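CT296 (Chlamydia trachomatis, PDB 3QH6) is of unknown function but resembles Fe(II) 2-oxoglutarate-dependent enzymes in structure, which is consistent with a cupin-like fold. Local coordinates at residues G19-K33 and L115-S129. Sequence-based numbering, arbitrary orientation.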
loop_
_atom_site.group_PDB
_atom_site.type_symbol
_atom_site.label_atom_id
_atom_site.label_comp_id
_atom_site.label_asym_id
_atom_site.label_seq_id
_atom_site.Cartn_x
_atom_site.Cartn_y
_atom_site.Cartn_z
ATOM N N GLY A 19 7.253 -13.921 -0.964
ATOM C CA GLY A 19 6.855 -13.055 0.152
ATOM C C GLY A 19 6.462 -11.612 -0.189
ATOM O O GLY A 19 6.297 -10.779 0.685
ATOM N N HIS A 20 6.297 -11.303 -1.479
ATOM C CA HIS A 20 5.810 -10.009 -1.858
ATOM C C HIS A 20 5.236 -10.190 -3.255
ATOM O O HIS A 20 5.535 -11.187 -3.932
ATOM C CB HIS A 20 6.931 -8.947 -1.908
ATOM C CG HIS A 20 7.967 -9.206 -2.968
ATOM N ND1 HIS A 20 9.201 -9.762 -2.686
ATOM C CD2 HIS A 20 7.947 -8.997 -4.308
ATOM C CE1 HIS A 20 9.890 -9.894 -3.814
ATOM N NE2 HIS A 20 9.155 -9.428 -4.808
ATOM N N ILE A 21 4.455 -9.226 -3.665
ATOM C CA ILE A 21 4.029 -9.160 -5.078
ATOM C C ILE A 21 3.733 -7.715 -5.420
ATOM O O ILE A 21 3.070 -6.988 -4.654
ATOM C CB ILE A 21 2.799 -10.074 -5.339
ATOM C CG1 ILE A 21 2.367 -9.988 -6.797
ATOM C CG2 ILE A 21 1.612 -9.718 -4.422
ATOM C CD1 ILE A 21 1.358 -11.104 -7.228
ATOM N N LEU A 22 4.214 -7.290 -6.582
ATOM C CA LEU A 22 4.046 -5.917 -7.055
ATOM C C LEU A 22 2.979 -5.850 -8.127
ATOM O O LEU A 22 3.047 -6.622 -9.085
ATOM C CB LEU A 22 5.396 -5.471 -7.681
ATOM C CG LEU A 22 5.375 -4.093 -8.364
ATOM C CD1 LEU A 22 4.981 -3.004 -7.383
ATOM C CD2 LEU A 22 6.737 -3.754 -8.990
ATOM N N PHE A 23 2.015 -4.931 -7.997
ATOM C CA PHE A 23 0.939 -4.765 -9.004
ATOM C C PHE A 23 0.972 -3.394 -9.626
ATOM O O PHE A 23 0.944 -2.384 -8.914
ATOM C CB PHE A 23 -0.464 -4.912 -8.353
ATOM C CG PHE A 23 -0.835 -6.323 -8.005
ATOM C CD1 PHE A 23 -0.731 -6.791 -6.715
ATOM C CD2 PHE A 23 -1.314 -7.178 -8.974
ATOM C CE1 PHE A 23 -1.066 -8.096 -6.402
ATOM C CE2 PHE A 23 -1.645 -8.471 -8.650
ATOM C CZ PHE A 23 -1.535 -8.921 -7.382
ATOM N N GLU A 24 0.961 -3.346 -10.955
ATOM C CA GLU A 24 0.702 -2.103 -11.661
ATOM C C GLU A 24 -0.777 -1.759 -11.553
ATOM O O GLU A 24 -1.625 -2.644 -11.630
ATOM C CB GLU A 24 1.069 -2.246 -13.151
ATOM C CG GLU A 24 0.889 -0.947 -13.926
ATOM C CD GLU A 24 1.297 -1.044 -15.397
ATOM O OE1 GLU A 24 1.796 -2.114 -15.827
ATOM O OE2 GLU A 24 1.114 -0.029 -16.111
ATOM N N GLY A 25 -1.072 -0.474 -11.404
ATOM C CA GLY A 25 -2.449 0.016 -11.382
ATOM C C GLY A 25 -3.317 -0.570 -10.276
ATOM O O GLY A 25 -4.487 -0.884 -10.484
ATOM N N LEU A 26 -2.749 -0.721 -9.089
ATOM C CA LEU A 26 -3.480 -1.285 -7.959
ATOM C C LEU A 26 -4.603 -0.346 -7.513
ATOM O O LEU A 26 -5.711 -0.787 -7.222
ATOM C CB LEU A 26 -2.515 -1.561 -6.801
ATOM C CG LEU A 26 -3.060 -2.263 -5.550
ATOM C CD1 LEU A 26 -3.673 -3.607 -5.905
ATOM C CD2 LEU A 26 -1.950 -2.451 -4.522
ATOM N N ALA A 27 -4.302 0.950 -7.469
ATOM C CA ALA A 27 -5.233 1.964 -6.996
ATOM C C ALA A 27 -5.368 3.043 -8.076
ATOM O O ALA A 27 -4.385 3.326 -8.762
ATOM C CB ALA A 27 -4.719 2.568 -5.707
ATOM N N PRO A 28 -6.577 3.636 -8.231
ATOM C CA PRO A 28 -6.803 4.661 -9.256
ATOM C C PRO A 28 -5.830 5.809 -9.088
ATOM O O PRO A 28 -5.680 6.333 -7.990
ATOM C CB PRO A 28 -8.231 5.142 -8.977
ATOM C CG PRO A 28 -8.886 4.035 -8.224
ATOM C CD PRO A 28 -7.776 3.436 -7.394
ATOM N N VAL A 29 -5.183 6.197 -10.174
ATOM C CA VAL A 29 -4.153 7.224 -10.115
ATOM C C VAL A 29 -4.674 8.569 -9.608
ATOM O O VAL A 29 -3.943 9.301 -8.946
ATOM C CB VAL A 29 -3.482 7.391 -11.493
ATOM C CG1 VAL A 29 -2.743 8.737 -11.585
ATOM C CG2 VAL A 29 -2.555 6.213 -11.764
ATOM N N SER A 30 -5.937 8.896 -9.909
ATOM C CA SER A 30 -6.532 10.168 -9.496
ATOM C C SER A 30 -6.798 10.224 -7.995
ATOM O O SER A 30 -6.626 11.261 -7.364
ATOM C CB SER A 30 -7.833 10.427 -10.262
ATOM O OG SER A 30 -8.644 9.263 -10.286
ATOM N N ASP A 31 -7.224 9.104 -7.425
ATOM C CA ASP A 31 -7.351 8.999 -5.977
ATOM C C ASP A 31 -5.996 9.129 -5.274
ATOM O O ASP A 31 -5.918 9.732 -4.207
ATOM C CB ASP A 31 -7.999 7.672 -5.580
ATOM C CG ASP A 31 -9.471 7.615 -5.960
ATOM O OD1 ASP A 31 -10.079 8.700 -6.156
ATOM O OD2 ASP A 31 -10.015 6.491 -6.057
ATOM N N CYS A 32 -4.944 8.569 -5.856
ATOM C CA CYS A 32 -3.612 8.717 -5.243
ATOM C C CYS A 32 -3.096 10.158 -5.239
ATOM O O CYS A 32 -2.624 10.633 -4.216
ATOM C CB CYS A 32 -2.584 7.799 -5.893
ATOM S SG CYS A 32 -2.985 6.088 -5.654
ATOM N N LYS A 33 -3.171 10.849 -6.373
ATOM C CA LYS A 33 -2.743 12.256 -6.448
ATOM C C LYS A 33 -3.555 13.185 -5.536
ATOM O O LYS A 33 -3.009 14.131 -4.960
ATOM C CB LYS A 33 -2.868 12.780 -7.884
ATOM C CG LYS A 33 -2.168 11.935 -8.932
ATOM C CD LYS A 33 -0.657 11.909 -8.741
ATOM C CE LYS A 33 0.032 11.358 -9.980
ATOM N NZ LYS A 33 -0.134 12.261 -11.142
ATOM N N LEU A 115 1.974 1.828 -1.324
ATOM C CA LEU A 115 1.241 2.360 -2.468
ATOM C C LEU A 115 1.909 3.631 -2.945
ATOM O O LEU A 115 2.071 4.563 -2.182
ATOM C CB LEU A 115 -0.190 2.628 -2.035
ATOM C CG LEU A 115 -1.185 3.136 -3.068
ATOM C CD1 LEU A 115 -1.409 2.156 -4.227
ATOM C CD2 LEU A 115 -2.460 3.361 -2.325
ATOM N N CYS A 116 2.332 3.667 -4.198
ATOM C CA CYS A 116 2.998 4.866 -4.709
ATOM C C CYS A 116 1.928 5.937 -5.065
ATOM O O CYS A 116 0.903 5.609 -5.689
ATOM C CB CYS A 116 3.889 4.506 -5.889
ATOM S SG CYS A 116 4.733 5.938 -6.575
ATOM N N LEU A 117 2.143 7.188 -4.631
ATOM C CA LEU A 117 1.111 8.238 -4.707
ATOM C C LEU A 117 1.305 9.176 -5.899
ATOM O O LEU A 117 0.354 9.830 -6.325
ATOM C CB LEU A 117 1.056 9.085 -3.411
ATOM C CG LEU A 117 0.602 8.371 -2.132
ATOM C CD1 LEU A 117 0.484 9.361 -0.982
ATOM C CD2 LEU A 117 -0.728 7.641 -2.343
ATOM N N SER A 118 2.528 9.263 -6.418
ATOM C CA SER A 118 2.819 10.233 -7.462
ATOM C C SER A 118 3.931 9.788 -8.411
ATOM O O SER A 118 4.636 8.798 -8.163
ATOM C CB SER A 118 3.201 11.573 -6.829
ATOM O OG SER A 118 4.459 11.482 -6.181
ATOM N N GLY A 119 4.072 10.537 -9.504
ATOM C CA GLY A 119 5.117 10.288 -10.473
ATOM C C GLY A 119 4.706 9.205 -11.448
ATOM O O GLY A 119 3.543 8.823 -11.504
ATOM N N GLU A 120 5.681 8.691 -12.186
ATOM C CA GLU A 120 5.446 7.651 -13.177
ATOM C C GLU A 120 4.705 6.439 -12.619
ATOM O O GLU A 120 3.791 5.923 -13.261
ATOM C CB GLU A 120 6.777 7.210 -13.780
ATOM C CG GLU A 120 6.635 6.308 -14.980
ATOM C CD GLU A 120 7.945 6.130 -15.716
ATOM O OE1 GLU A 120 8.369 7.094 -16.395
ATOM O OE2 GLU A 120 8.554 5.039 -15.606
ATOM N N LYS A 121 5.089 5.986 -11.426
ATOM C CA LYS A 121 4.530 4.756 -10.854
ATOM C C LYS A 121 3.359 4.990 -9.907
ATOM O O LYS A 121 3.026 4.099 -9.130
ATOM C CB LYS A 121 5.616 3.953 -10.111
ATOM C CG LYS A 121 6.772 3.457 -10.999
ATOM C CD LYS A 121 6.263 2.655 -12.179
ATOM C CE LYS A 121 7.378 2.316 -13.167
ATOM N NZ LYS A 121 8.129 1.084 -12.791
ATOM N N ALA A 122 2.743 6.172 -9.947
ATOM C CA ALA A 122 1.559 6.435 -9.138
ATOM C C ALA A 122 0.561 5.275 -9.262
ATOM O O ALA A 122 0.385 4.723 -10.337
ATOM C CB ALA A 122 0.900 7.762 -9.558
ATOM N N GLY A 123 -0.093 4.908 -8.163
ATOM C CA GLY A 123 -1.076 3.829 -8.206
ATOM C C GLY A 123 -0.526 2.404 -8.159
ATOM O O GLY A 123 -1.308 1.476 -7.931
ATOM N N TRP A 124 0.777 2.218 -8.392
ATOM C CA TRP A 124 1.433 0.894 -8.238
ATOM C C TRP A 124 1.475 0.542 -6.748
ATOM O O TRP A 124 1.682 1.420 -5.920
ATOM C CB TRP A 124 2.867 0.900 -8.782
ATOM C CG TRP A 124 3.017 0.900 -10.308
ATOM C CD1 TRP A 124 2.470 1.786 -11.199
ATOM C CD2 TRP A 124 3.804 -0.013 -11.085
ATOM N NE1 TRP A 124 2.861 1.473 -12.487
ATOM C CE2 TRP A 124 3.679 0.372 -12.443
ATOM C CE3 TRP A 124 4.598 -1.124 -10.768
ATOM C CZ2 TRP A 124 4.321 -0.321 -13.481
ATOM C CZ3 TRP A 124 5.234 -1.813 -11.803
ATOM C CH2 TRP A 124 5.084 -1.408 -13.146
ATOM N N GLY A 125 1.244 -0.712 -6.389
ATOM C CA GLY A 125 1.359 -1.089 -4.983
ATOM C C GLY A 125 2.077 -2.414 -4.796
ATOM O O GLY A 125 2.003 -3.293 -5.635
ATOM N N LEU A 126 2.783 -2.545 -3.680
ATOM C CA LEU A 126 3.544 -3.746 -3.358
ATOM C C LEU A 126 2.985 -4.344 -2.077
ATOM O O LEU A 126 2.959 -3.648 -1.056
ATOM C CB LEU A 126 5.047 -3.379 -3.176
ATOM C CG LEU A 126 6.033 -4.478 -2.721
ATOM C CD1 LEU A 126 6.193 -5.558 -3.802
ATOM C CD2 LEU A 126 7.399 -3.901 -2.368
ATOM N N PHE A 127 2.487 -5.585 -2.117
ATOM C CA PHE A 127 2.122 -6.279 -0.885
ATOM C C PHE A 127 3.377 -7.016 -0.424
ATOM O O PHE A 127 4.033 -7.651 -1.238
ATOM C CB PHE A 127 1.070 -7.347 -1.094
ATOM C CG PHE A 127 -0.303 -6.807 -1.469
ATOM C CD1 PHE A 127 -0.576 -6.449 -2.788
ATOM C CD2 PHE A 127 -1.313 -6.718 -0.507
ATOM C CE1 PHE A 127 -1.853 -5.998 -3.165
ATOM C CE2 PHE A 127 -2.606 -6.254 -0.867
ATOM C CZ PHE A 127 -2.868 -5.886 -2.180
ATOM N N PHE A 128 3.685 -7.000 0.867
ATOM C CA PHE A 128 4.846 -7.741 1.335
ATOM C C PHE A 128 4.731 -7.982 2.826
ATOM O O PHE A 128 3.951 -7.325 3.503
ATOM C CB PHE A 128 6.151 -6.954 1.056
ATOM C CG PHE A 128 6.272 -5.632 1.834
ATOM C CD1 PHE A 128 7.028 -5.562 3.004
ATOM C CD2 PHE A 128 5.652 -4.470 1.371
ATOM C CE1 PHE A 128 7.145 -4.367 3.705
ATOM C CE2 PHE A 128 5.752 -3.269 2.065
ATOM C CZ PHE A 128 6.502 -3.214 3.238
ATOM N N SER A 129 5.535 -8.895 3.370
ATOM C CA SER A 129 5.581 -8.976 4.814
ATOM C C SER A 129 7.011 -8.868 5.285
ATOM O O SER A 129 7.927 -9.096 4.533
ATOM C CB SER A 129 4.872 -10.234 5.343
ATOM O OG SER A 129 5.702 -11.356 5.343
HETATM O O HOH W 1 5.061 -12.579 3.048
#
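The indole of Trp124 is sandwiched between Glu24 on one face and Lys121 CD on the other, with Leu22 CD1 and Ala122 O at its edge. This contact closes the end of an antiparallel pairing of edge strand 20-23 with strand 125-128 in a five-stranded sheet, consistent with the cupin-like family. Glu24 CB sits 3.9 Å from the centroid of the Trp124 six-membered ring in a CH-pi contact, nearly over its centre. With CG anti to the backbone N (chi1 -177°), the extended chain leads outward past CZ2, and the carboxylate lies beyond the rim, its plane 18° from that of the ring.

Phe23 and Phe127 share one face of the strand pair. Phe127 takes Phe23 CD1 at its ring edge, 3.8 Å from Phe127 CE1, while Leu26 CD2 approaches obliquely; Leu80, Ala81 and Leu84 of helix 77-85 also pack on Phe127, and His11 meets the Phe23 ring edge-to-face. Ile21 and Phe127 exchange backbone hydrogen bonds, as do Phe23 and Gly125; the bond from Phe23 N to Gly125 O is almost straight (177°). Leu26 CD2 rests 3.6 Å from Gly125 CA, against the bare backbone of the strand.

Beyond the strands, helix 29-42 covers the loop leading out of strand 111-116. Cys32 CB and Lys33 CD both press on Leu117 O, buried without a hydrogen-bonding partner. In the type II turn from Lys121 to Trp124, Gly123 O accepts the N-H of Ala27 (N to O 3.1 Å), in the carbonyl plane and on a lone pair.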